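Local atomic coordinates of hypothetical protein (PDB entry 3WOC), a protein that binds heparin and is a prostate-derived lectin of boar sperm, with properties related to capacitation. Residues A[72-77]-A[81-86]; A[22-27]-A[113-118]; A[28-33]-A[49-54]; A[39-42]-A[47-50]. One frame throughout, in Å; residues are numbered along the deposited sequence.

Interaction 1: A[72-77]-A[81-86]; sequences SIYGRY and LQHVTL
Tyr74 and Thr85 meet as a hydrogen-bonded antiparallel pair whose two bonds are unequal. Thr85 N reaches Tyr74 O at 2.8 Å and almost straight, with an N-H...O angle of 173°, whereas the return bond from Tyr74 N to Thr85 O is longer, 3.1 Å, and more bent. Arg76 and His83 repeat the exchange two residues on, Arg76 N lying 3.0 Å from His83 O. There the regular pairing breaks, because Arg76 O takes the N-H of His83 and also that of Gln82, Gln82 N lying 2.9 Å from Arg76 O. Two successive amides thus grip one carbonyl, and Tyr77 beyond it pairs with Leu81. Gly75, having no side chain, lets the chains come close, its CA only 3.1 Å from His83 O.

Side chains then sort by face. Ile73 lies alongside Leu86, CG1 to CD2 3.7 Å, both pointing the same way, while Ile73 CG2 meets Val84 CG2 at 4.0 Å. Phe132 and Trp134 of strand 127-135 pack on Ile73. On the other face Tyr74 holds CG anti to its backbone nitrogen (chi1 158°), which sets its ring obliquely to that of His83, planes at 63° and centroids 5.9 Å apart. The polar ends of this face are held from outside: Arg76 NH1 bonds to Gly101 O, just before strand 102-106, and His83 ND1 to Gly97 O, at the end of strand 93-97. The whole is a beta hairpin with a classic bulge, Gln82 and His83 against Arg76, at the centre of one four-stranded sheet of the jacalin-like beta prism.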
loop_
_atom_site.group_PDB
_atom_site.type_symbol
_atom_site.label_atom_id
_atom_site.label_comp_id
_atom_site.label_asym_id
_atom_site.label_seq_id
_atom_site.Cartn_x
_atom_site.Cartn_y
_atom_site.Cartn_z
ATOM N N SER A 72 0.854 -5.838 9.968
ATOM C CA SER A 72 0.844 -4.436 10.421
ATOM C C SER A 72 1.659 -3.513 9.517
ATOM O O SER A 72 2.543 -3.962 8.791
ATOM C CB SER A 72 1.290 -4.309 11.886
ATOM O OG SER A 72 2.668 -4.592 12.046
ATOM N N ILE A 73 1.348 -2.220 9.562
ATOM C CA ILE A 73 2.004 -1.238 8.700
ATOM C C ILE A 73 2.337 0.054 9.448
ATOM O O ILE A 73 1.447 0.772 9.906
ATOM C CB ILE A 73 1.161 -0.933 7.425
ATOM C CG1 ILE A 73 0.982 -2.209 6.595
ATOM C CG2 ILE A 73 1.822 0.169 6.579
ATOM C CD1 ILE A 73 -0.143 -2.173 5.609
ATOM N N TYR A 74 3.630 0.328 9.572
ATOM C CA TYR A 74 4.106 1.602 10.101
ATOM C C TYR A 74 4.475 2.514 8.933
ATOM O O TYR A 74 5.049 2.061 7.942
ATOM C CB TYR A 74 5.294 1.384 11.048
ATOM C CG TYR A 74 6.204 2.586 11.247
ATOM C CD1 TYR A 74 7.487 2.599 10.708
ATOM C CD2 TYR A 74 5.788 3.702 11.980
ATOM C CE1 TYR A 74 8.334 3.687 10.878
ATOM C CE2 TYR A 74 6.634 4.798 12.160
ATOM C CZ TYR A 74 7.906 4.777 11.604
ATOM O OH TYR A 74 8.763 5.840 11.763
ATOM N N GLY A 75 4.126 3.791 9.046
ATOM C CA GLY A 75 4.443 4.751 8.000
ATOM C C GLY A 75 4.672 6.176 8.461
ATOM O O GLY A 75 4.549 6.497 9.645
ATOM N N ARG A 76 5.020 7.028 7.502
ATOM C CA ARG A 76 5.211 8.456 7.728
ATOM C C ARG A 76 4.747 9.240 6.500
ATOM O O ARG A 76 4.816 8.741 5.378
ATOM C CB ARG A 76 6.680 8.775 8.046
ATOM C CG ARG A 76 7.157 8.246 9.391
ATOM C CD ARG A 76 8.411 8.944 9.867
ATOM N NE ARG A 76 8.812 8.488 11.197
ATOM C CZ ARG A 76 8.325 8.964 12.343
ATOM N NH1 ARG A 76 7.403 9.920 12.341
ATOM N NH2 ARG A 76 8.760 8.479 13.500
ATOM N N TYR A 77 4.273 10.462 6.725
ATOM C CA TYR A 77 3.748 11.308 5.654
ATOM C C TYR A 77 3.961 12.789 5.943
ATOM O O TYR A 77 4.131 13.197 7.097
ATOM C CB TYR A 77 2.249 11.040 5.437
ATOM C CG TYR A 77 1.400 11.255 6.673
ATOM C CD1 TYR A 77 1.077 10.189 7.512
ATOM C CD2 TYR A 77 0.934 12.527 7.015
ATOM C CE1 TYR A 77 0.304 10.380 8.661
ATOM C CE2 TYR A 77 0.170 12.734 8.161
ATOM C CZ TYR A 77 -0.146 11.654 8.977
ATOM O OH TYR A 77 -0.910 11.852 10.107
ATOM N N LEU A 81 2.461 10.689 1.064
ATOM C CA LEU A 81 2.958 9.501 1.741
ATOM C C LEU A 81 4.458 9.382 1.488
ATOM O O LEU A 81 4.895 9.303 0.336
ATOM C CB LEU A 81 2.223 8.254 1.245
ATOM C CG LEU A 81 2.636 6.894 1.815
ATOM C CD1 LEU A 81 2.277 6.777 3.295
ATOM C CD2 LEU A 81 1.996 5.779 1.012
ATOM N N GLN A 82 5.230 9.390 2.573
ATOM C CA GLN A 82 6.695 9.377 2.508
ATOM C C GLN A 82 7.265 7.973 2.618
ATOM O O GLN A 82 8.058 7.543 1.782
ATOM C CB GLN A 82 7.297 10.238 3.628
ATOM C CG GLN A 82 7.133 11.742 3.464
ATOM C CD GLN A 82 8.029 12.334 2.395
ATOM O OE1 GLN A 82 8.983 11.702 1.934
ATOM N NE2 GLN A 82 7.726 13.561 1.996
ATOM N N HIS A 83 6.852 7.265 3.662
ATOM C CA HIS A 83 7.483 6.015 4.048
ATOM C C HIS A 83 6.444 4.980 4.465
ATOM O O HIS A 83 5.447 5.306 5.111
ATOM C CB HIS A 83 8.468 6.276 5.195
ATOM C CG HIS A 83 9.066 5.035 5.784
ATOM N ND1 HIS A 83 10.154 4.397 5.229
ATOM C CD2 HIS A 83 8.731 4.320 6.884
ATOM C CE1 HIS A 83 10.462 3.341 5.960
ATOM N NE2 HIS A 83 9.615 3.273 6.971
ATOM N N VAL A 84 6.690 3.734 4.073
ATOM C CA VAL A 84 5.921 2.591 4.549
ATOM C C VAL A 84 6.870 1.439 4.878
ATOM O O VAL A 84 7.743 1.099 4.080
ATOM C CB VAL A 84 4.816 2.189 3.528
ATOM C CG1 VAL A 84 4.721 0.689 3.341
ATOM C CG2 VAL A 84 3.470 2.760 3.950
ATOM N N THR A 85 6.730 0.883 6.080
ATOM C CA THR A 85 7.353 -0.399 6.415
ATOM C C THR A 85 6.292 -1.436 6.777
ATOM O O THR A 85 5.526 -1.263 7.728
ATOM C CB THR A 85 8.457 -0.311 7.513
ATOM O OG1 THR A 85 8.602 -1.588 8.155
ATOM C CG2 THR A 85 8.113 0.702 8.558
ATOM N N LEU A 86 6.263 -2.504 5.987
ATOM C CA LEU A 86 5.306 -3.588 6.143
ATOM C C LEU A 86 5.926 -4.690 6.983
ATOM O O LEU A 86 7.055 -5.107 6.726
ATOM C CB LEU A 86 4.932 -4.150 4.774
ATOM C CG LEU A 86 4.646 -3.161 3.643
ATOM C CD1 LEU A 86 4.915 -3.826 2.320
ATOM C CD2 LEU A 86 3.216 -2.644 3.701
#

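Interaction 2: A[22-27]-A[113-118]; sequences TGITGI and QVLEGV
Ile24 reaches over to Leu115, Glu116 and Gly117 with one branch of its side chain. At the root, CB is 4.0 Å from Leu115 O, already at the limit of contact. CG1 stands anti to the carbonyl carbon of Ile24 (chi1 -59°) and comes nearer, 3.7 Å from that same oxygen and 3.9 Å from Glu116 CA. Because the chain then runs on fully extended, chi2 -179°, CD1 is carried up to the backbone of the other strand. This methyl touches Leu115 O at 3.4 Å, Glu116 CA at 3.7 Å and Gly117 N at 3.8 Å. It also meets the Leu115 side chain, 3.8 Å from CG, so that one methyl group touches main chain and side chain together. The charged end of Glu116 leads elsewhere, to a salt bridge with Lys18.

The strands concerned belong to different sheets of the prism. Their axes pass 7.9 Å apart at 65°, so the strands pack by side chain and are not paired. Ile24, at the start of strand 24-31, also packs on Val42 of strand 37-44, next to it in its sheet. Leu115, on strand 114-122, is covered by Phe132 and Trp134 of strand 127-135 and by Ile70 and Ile73 of strand 70-77.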
loop_
_atom_site.group_PDB
_atom_site.type_symbol
_atom_site.label_atom_id
_atom_site.label_comp_id
_atom_site.label_asym_id
_atom_site.label_seq_id
_atom_site.Cartn_x
_atom_site.Cartn_y
_atom_site.Cartn_z
ATOM N N THR A 22 -6.852 -15.756 -4.627
ATOM C CA THR A 22 -5.790 -15.776 -3.629
ATOM C C THR A 22 -5.558 -14.383 -3.044
ATOM O O THR A 22 -5.749 -13.370 -3.721
ATOM C CB THR A 22 -4.476 -16.340 -4.231
ATOM O OG1 THR A 22 -4.771 -17.491 -5.034
ATOM C CG2 THR A 22 -3.476 -16.730 -3.137
ATOM N N GLY A 23 -5.160 -14.350 -1.776
ATOM C CA GLY A 23 -4.826 -13.115 -1.083
ATOM C C GLY A 23 -3.500 -12.552 -1.544
ATOM O O GLY A 23 -2.891 -13.065 -2.487
ATOM N N ILE A 24 -3.061 -11.494 -0.866
ATOM C CA ILE A 24 -1.844 -10.763 -1.221
ATOM C C ILE A 24 -0.603 -11.649 -1.112
ATOM O O ILE A 24 -0.351 -12.258 -0.069
ATOM C CB ILE A 24 -1.681 -9.480 -0.357
ATOM C CG1 ILE A 24 -2.895 -8.558 -0.544
ATOM C CG2 ILE A 24 -0.355 -8.766 -0.673
ATOM C CD1 ILE A 24 -2.838 -7.256 0.243
ATOM N N THR A 25 0.154 -11.709 -2.204
ATOM C CA THR A 25 1.369 -12.516 -2.287
ATOM C C THR A 25 2.609 -11.644 -2.507
ATOM O O THR A 25 3.741 -12.127 -2.459
ATOM C CB THR A 25 1.273 -13.557 -3.428
ATOM O OG1 THR A 25 0.990 -12.889 -4.663
ATOM C CG2 THR A 25 0.176 -14.576 -3.141
ATOM N N GLY A 26 2.381 -10.357 -2.750
ATOM C CA GLY A 26 3.460 -9.413 -3.003
ATOM C C GLY A 26 2.985 -7.976 -3.030
ATOM O O GLY A 26 1.787 -7.704 -3.135
ATOM N N ILE A 27 3.939 -7.054 -2.943
ATOM C CA ILE A 27 3.638 -5.628 -2.905
ATOM C C ILE A 27 4.711 -4.845 -3.667
ATOM O O ILE A 27 5.908 -5.075 -3.490
ATOM C CB ILE A 27 3.494 -5.128 -1.434
ATOM C CG1 ILE A 27 2.390 -4.063 -1.301
ATOM C CG2 ILE A 27 4.841 -4.708 -0.855
ATOM C CD1 ILE A 27 2.738 -2.665 -1.811
ATOM N N GLN A 113 -6.302 -11.485 11.588
ATOM C CA GLN A 113 -6.549 -10.870 10.285
ATOM C C GLN A 113 -5.253 -10.398 9.638
ATOM O O GLN A 113 -4.271 -10.081 10.324
ATOM C CB GLN A 113 -7.507 -9.691 10.416
ATOM C CG GLN A 113 -8.930 -10.067 10.768
ATOM C CD GLN A 113 -9.846 -8.864 10.832
ATOM O OE1 GLN A 113 -9.487 -7.815 11.375
ATOM N NE2 GLN A 113 -11.041 -9.009 10.282
ATOM N N VAL A 114 -5.264 -10.365 8.310
ATOM C CA VAL A 114 -4.100 -9.967 7.524
ATOM C C VAL A 114 -4.529 -8.974 6.444
ATOM O O VAL A 114 -5.724 -8.816 6.183
ATOM C CB VAL A 114 -3.380 -11.194 6.883
ATOM C CG1 VAL A 114 -3.065 -12.254 7.937
ATOM C CG2 VAL A 114 -4.202 -11.796 5.737
ATOM N N LEU A 115 -3.557 -8.310 5.826
ATOM C CA LEU A 115 -3.832 -7.352 4.762
ATOM C C LEU A 115 -4.347 -8.071 3.519
ATOM O O LEU A 115 -3.714 -9.007 3.028
ATOM C CB LEU A 115 -2.569 -6.548 4.427
ATOM C CG LEU A 115 -2.688 -5.327 3.506
ATOM C CD1 LEU A 115 -3.313 -4.149 4.238
ATOM C CD2 LEU A 115 -1.324 -4.943 2.954
ATOM N N GLU A 116 -5.500 -7.636 3.023
ATOM C CA GLU A 116 -6.057 -8.198 1.794
ATOM C C GLU A 116 -6.522 -7.126 0.807
ATOM O O GLU A 116 -7.062 -7.445 -0.252
ATOM C CB GLU A 116 -7.156 -9.243 2.081
ATOM C CG GLU A 116 -8.257 -8.809 3.043
ATOM C CD GLU A 116 -9.221 -9.947 3.402
ATOM O OE1 GLU A 116 -10.409 -9.653 3.671
ATOM O OE2 GLU A 116 -8.798 -11.128 3.432
ATOM N N GLY A 117 -6.283 -5.863 1.152
ATOM C CA GLY A 117 -6.612 -4.741 0.278
ATOM C C GLY A 117 -6.053 -3.401 0.723
ATOM O O GLY A 117 -5.604 -3.245 1.858
ATOM N N VAL A 118 -6.093 -2.431 -0.189
ATOM C CA VAL A 118 -5.635 -1.067 0.080
ATOM C C VAL A 118 -6.460 -0.040 -0.709
ATOM O O VAL A 118 -6.881 -0.292 -1.844
ATOM C CB VAL A 118 -4.080 -0.900 -0.151
ATOM C CG1 VAL A 118 -3.615 -1.612 -1.408
ATOM C CG2 VAL A 118 -3.651 0.568 -0.167
#

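Interaction 3: A[28-33]-A[49-54]; sequences RVFVGP and SEKYGI
Lys51 folds its aliphatic chain over one face of the Phe30 ring, a combined CH-pi and cation-pi contact on the surface of one sheet of the jacalin-like beta prism. The two residues sit on strands that are not adjacent: strand 37-44 runs between strand 24-31, which carries Phe30, and the edge strand 47-53, which carries Lys51. The contact therefore spans the middle strand, and both side chains also rest on Ser39 there.

The two side chains cross at about a right angle. Lys51 starts out with CG anti to the backbone nitrogen (chi1 -175°), but the chain then bends at each later torsion and curls back over the ring. Its methylenes lie over the face, off-centre toward CE2 and CZ: CD is 3.7 Å from Phe30 CE2, and CE is 3.9 Å from Phe30 CZ. Measured from the ring centroid, CD stands 4.2 Å away, 30° off the normal.

Phe30 also packs on Ala59 of strand 58-63. Two residues before Phe30 on strand 24-31, Arg28 makes a salt bridge with Glu61, likewise on strand 58-63. Lys51 itself is largely exposed, and the attraction of its ammonium group for the ring is probably modest because water can compete for the charge. The curled chain nevertheless brings the charge over the pi face rather than past its rim: Lys51 NZ lies 4.9 Å from the Phe30 centroid, only 14° off the ring normal.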
loop_
_atom_site.group_PDB
_atom_site.type_symbol
_atom_site.label_atom_id
_atom_site.label_comp_id
_atom_site.label_asym_id
_atom_site.label_seq_id
_atom_site.Cartn_x
_atom_site.Cartn_y
_atom_site.Cartn_z
ATOM N N ARG A 28 4.266 -3.932 -4.524
ATOM C CA ARG A 28 5.165 -3.120 -5.332
ATOM C C ARG A 28 4.971 -1.637 -5.023
ATOM O O ARG A 28 3.879 -1.096 -5.198
ATOM C CB ARG A 28 4.935 -3.397 -6.819
ATOM C CG ARG A 28 6.044 -2.920 -7.742
ATOM C CD ARG A 28 5.747 -3.314 -9.182
ATOM N NE ARG A 28 6.106 -4.700 -9.466
ATOM C CZ ARG A 28 5.717 -5.377 -10.542
ATOM N NH1 ARG A 28 4.934 -4.809 -11.452
ATOM N NH2 ARG A 28 6.108 -6.634 -10.707
ATOM N N VAL A 29 6.035 -0.994 -4.552
ATOM C CA VAL A 29 6.008 0.431 -4.235
ATOM C C VAL A 29 6.974 1.196 -5.141
ATOM O O VAL A 29 8.147 0.839 -5.259
ATOM C CB VAL A 29 6.334 0.692 -2.742
ATOM C CG1 VAL A 29 6.446 2.179 -2.457
ATOM C CG2 VAL A 29 5.273 0.070 -1.846
ATOM N N PHE A 30 6.465 2.245 -5.785
ATOM C CA PHE A 30 7.275 3.093 -6.652
ATOM C C PHE A 30 7.700 4.364 -5.923
ATOM O O PHE A 30 6.860 5.145 -5.469
ATOM C CB PHE A 30 6.514 3.427 -7.934
ATOM C CG PHE A 30 6.371 2.264 -8.875
ATOM C CD1 PHE A 30 7.182 2.165 -10.004
ATOM C CD2 PHE A 30 5.427 1.267 -8.640
ATOM C CE1 PHE A 30 7.052 1.091 -10.887
ATOM C CE2 PHE A 30 5.289 0.189 -9.511
ATOM C CZ PHE A 30 6.102 0.100 -10.638
ATOM N N VAL A 31 9.011 4.551 -5.805
ATOM C CA VAL A 31 9.585 5.691 -5.097
ATOM C C VAL A 31 10.368 6.582 -6.066
ATOM O O VAL A 31 11.127 6.089 -6.906
ATOM C CB VAL A 31 10.486 5.225 -3.919
ATOM C CG1 VAL A 31 11.177 6.407 -3.242
ATOM C CG2 VAL A 31 9.669 4.439 -2.895
ATOM N N GLY A 32 10.164 7.893 -5.949
ATOM C CA GLY A 32 10.871 8.871 -6.775
ATOM C C GLY A 32 12.138 9.381 -6.111
ATOM O O GLY A 32 12.324 9.190 -4.906
ATOM N N PRO A 33 13.023 10.036 -6.896
ATOM C CA PRO A 33 14.301 10.593 -6.423
ATOM C C PRO A 33 14.237 11.430 -5.139
ATOM O O PRO A 33 15.249 11.549 -4.443
ATOM C CB PRO A 33 14.769 11.468 -7.602
ATOM C CG PRO A 33 13.611 11.524 -8.565
ATOM C CD PRO A 33 12.843 10.269 -8.339
ATOM N N SER A 49 -1.917 -6.200 -9.627
ATOM C CA SER A 49 -3.058 -5.311 -9.829
ATOM C C SER A 49 -2.740 -4.174 -10.804
ATOM O O SER A 49 -1.628 -4.071 -11.321
ATOM C CB SER A 49 -3.518 -4.730 -8.489
ATOM O OG SER A 49 -2.553 -3.836 -7.957
ATOM N N GLU A 50 -3.742 -3.335 -11.053
ATOM C CA GLU A 50 -3.563 -2.057 -11.727
ATOM C C GLU A 50 -2.634 -1.161 -10.895
ATOM O O GLU A 50 -2.585 -1.273 -9.666
ATOM C CB GLU A 50 -4.929 -1.389 -11.899
ATOM C CG GLU A 50 -4.934 -0.058 -12.644
ATOM C CD GLU A 50 -6.256 0.684 -12.510
ATOM O OE1 GLU A 50 -6.243 1.935 -12.569
ATOM O OE2 GLU A 50 -7.305 0.020 -12.339
ATOM N N LYS A 51 -1.890 -0.290 -11.574
ATOM C CA LYS A 51 -1.037 0.693 -10.912
ATOM C C LYS A 51 -1.903 1.773 -10.281
ATOM O O LYS A 51 -2.743 2.378 -10.953
ATOM C CB LYS A 51 -0.079 1.331 -11.917
ATOM C CG LYS A 51 0.947 2.282 -11.303
ATOM C CD LYS A 51 2.327 1.645 -11.204
ATOM C CE LYS A 51 3.016 1.581 -12.566
ATOM N NZ LYS A 51 3.194 2.927 -13.181
ATOM N N TYR A 52 -1.696 2.014 -8.991
ATOM C CA TYR A 52 -2.474 3.020 -8.279
ATOM C C TYR A 52 -1.626 4.176 -7.770
ATOM O O TYR A 52 -0.968 4.074 -6.736
ATOM C CB TYR A 52 -3.294 2.382 -7.153
ATOM C CG TYR A 52 -4.363 1.439 -7.665
ATOM C CD1 TYR A 52 -5.382 1.900 -8.496
ATOM C CD2 TYR A 52 -4.349 0.087 -7.325
ATOM C CE1 TYR A 52 -6.360 1.045 -8.969
ATOM C CE2 TYR A 52 -5.325 -0.779 -7.800
ATOM C CZ TYR A 52 -6.328 -0.291 -8.620
ATOM O OH TYR A 52 -7.302 -1.135 -9.097
ATOM N N GLY A 53 -1.655 5.274 -8.520
ATOM C CA GLY A 53 -0.962 6.501 -8.151
ATOM C C GLY A 53 -0.444 7.231 -9.370
ATOM O O GLY A 53 -1.003 7.109 -10.461
ATOM N N ILE A 54 0.634 7.988 -9.175
ATOM C CA ILE A 54 1.248 8.779 -10.241
ATOM C C ILE A 54 2.417 8.013 -10.868
ATOM O O ILE A 54 3.292 7.529 -10.146
ATOM C CB ILE A 54 1.698 10.186 -9.728
ATOM C CG1 ILE A 54 0.490 11.104 -9.531
ATOM C CG2 ILE A 54 2.681 10.862 -10.688
ATOM C CD1 ILE A 54 -0.153 10.991 -8.179
#

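Interaction 4: A[39-42]-A[47-50]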
loop_
_atom_site.group_PDB
_atom_site.type_symbol
_atom_site.label_atom_id
_atom_site.label_comp_id
_atom_site.label_asym_id
_atom_site.label_seq_id
_atom_site.Cartn_x
_atom_site.Cartn_y
_atom_site.Cartn_z
ATOM N N SER A 39 3.197 5.556 -6.278
ATOM C CA SER A 39 2.130 4.616 -6.597
ATOM C C SER A 39 2.384 3.271 -5.924
ATOM O O SER A 39 3.517 2.975 -5.531
ATOM C CB SER A 39 2.013 4.428 -8.112
ATOM O OG SER A 39 3.228 3.965 -8.668
ATOM N N ILE A 40 1.332 2.470 -5.767
ATOM C CA ILE A 40 1.509 1.080 -5.342
ATOM C C ILE A 40 0.866 0.080 -6.295
ATOM O O ILE A 40 0.042 0.435 -7.143
ATOM C CB ILE A 40 1.064 0.785 -3.865
ATOM C CG1 ILE A 40 -0.467 0.684 -3.733
ATOM C CG2 ILE A 40 1.735 1.748 -2.866
ATOM C CD1 ILE A 40 -1.157 1.938 -3.256
ATOM N N GLN A 41 1.273 -1.174 -6.146
ATOM C CA GLN A 41 0.717 -2.277 -6.899
ATOM C C GLN A 41 0.733 -3.495 -5.984
ATOM O O GLN A 41 1.705 -3.734 -5.264
ATOM C CB GLN A 41 1.539 -2.520 -8.164
ATOM C CG GLN A 41 0.745 -3.090 -9.324
ATOM C CD GLN A 41 1.488 -3.025 -10.655
ATOM O OE1 GLN A 41 2.561 -2.427 -10.760
ATOM N NE2 GLN A 41 0.913 -3.642 -11.677
ATOM N N VAL A 42 -0.358 -4.248 -5.997
ATOM C CA VAL A 42 -0.500 -5.415 -5.136
ATOM C C VAL A 42 -0.711 -6.669 -5.987
ATOM O O VAL A 42 -1.482 -6.651 -6.943
ATOM C CB VAL A 42 -1.635 -5.200 -4.080
ATOM C CG1 VAL A 42 -2.879 -4.613 -4.716
ATOM C CG2 VAL A 42 -1.964 -6.480 -3.322
ATOM N N SER A 47 -1.204 -12.632 -10.164
ATOM C CA SER A 47 -1.636 -11.455 -10.919
ATOM C C SER A 47 -1.447 -10.138 -10.160
ATOM O O SER A 47 -2.110 -9.883 -9.144
ATOM C CB SER A 47 -3.096 -11.601 -11.360
ATOM O OG SER A 47 -3.233 -12.622 -12.330
ATOM N N TRP A 48 -0.532 -9.313 -10.667
ATOM C CA TRP A 48 -0.340 -7.952 -10.177
ATOM C C TRP A 48 -1.547 -7.098 -10.534
ATOM O O TRP A 48 -2.130 -7.249 -11.613
ATOM C CB TRP A 48 0.925 -7.333 -10.777
ATOM C CG TRP A 48 2.200 -7.809 -10.149
ATOM C CD1 TRP A 48 3.080 -8.719 -10.664
ATOM C CD2 TRP A 48 2.747 -7.394 -8.889
ATOM N NE1 TRP A 48 4.138 -8.900 -9.804
ATOM C CE2 TRP A 48 3.960 -8.101 -8.706
ATOM C CE3 TRP A 48 2.329 -6.498 -7.895
ATOM C CZ2 TRP A 48 4.759 -7.939 -7.566
ATOM C CZ3 TRP A 48 3.125 -6.339 -6.761
ATOM C CH2 TRP A 48 4.328 -7.054 -6.611
ATOM N N SER A 49 -1.917 -6.200 -9.627
ATOM C CA SER A 49 -3.058 -5.311 -9.829
ATOM C C SER A 49 -2.740 -4.174 -10.804
ATOM O O SER A 49 -1.628 -4.071 -11.321
ATOM C CB SER A 49 -3.518 -4.730 -8.489
ATOM O OG SER A 49 -2.553 -3.836 -7.957
ATOM N N GLU A 50 -3.742 -3.335 -11.053
ATOM C CA GLU A 50 -3.563 -2.057 -11.727
ATOM C C GLU A 50 -2.634 -1.161 -10.895
ATOM O O GLU A 50 -2.585 -1.273 -9.666
ATOM C CB GLU A 50 -4.929 -1.389 -11.899
ATOM C CG GLU A 50 -4.934 -0.058 -12.644
ATOM C CD GLU A 50 -6.256 0.684 -12.510
ATOM O OE1 GLU A 50 -6.243 1.935 -12.569
ATOM O OE2 GLU A 50 -7.305 0.020 -12.339
#
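Gln41 and Ser49 are joined by a short hydrogen bond, Gln41 NE2 to Ser49 O, 2.6 Å long. The donor approaches nearly along the C=O axis, and the glutamine chain, extended beyond CG, delivers its amide to that carbonyl. Ser49 is held twice more through Val42. Its hydroxyl accepts the Val42 N-H, N to OG 3.0 Å and close to straight at 171°, while Ser49 N donates to Val42 O at 2.8 Å. A side-chain oxygen thus stands where a main-chain carbonyl would serve in a regular antiparallel pair. The serine can do this because OG lies between its own nitrogen and carbonyl carbon (chi1 68°), turned toward Val42.

Packing surrounds these bonds. Val42 CG1 sits 3.3 Å from Ser49 OG, and the indole of Trp48 presents its edge to the main chain, CZ3 being 3.3 Å from Gln41 O and near the ring plane.

Together the segments form part of the hairpin of strands 37-44 and 47-53. Strand 24-31 flanks strand 37-44 on its other side, and its Arg28 makes a cation-pi contact with Trp48. The indole extends past that strand to touch Glu61 and Ile63 of strand 58-63, while Val42 and Ser49 both pack on Thr16 of strand 12-17.

In the fold
Interactions 3 and 4 work on one sheet: their centres are 8 Å apart, they share Ser49 and Glu50, and probable backbone hydrogen bonds link them, Arg28 N to Gln41 O at 2.7 Å and Tyr52 O to Ile40 N at 3.0 Å. Interaction 2 ties that sheet to the one holding strand 114-122, and packs on interaction 4 where Ile27 N lies 3.7 Å from Trp48 CH2. Interaction 1 lies in the third sheet, its centre about 17 Å from that of interaction 4, across the chain's centre. It touches interaction 2 twice, Leu86 CD1 to Ile27 CG2 at 3.3 Å and Ile73 CD1 to Leu115 CD1 at 4.0 Å, so apolar side chains join all three sheets.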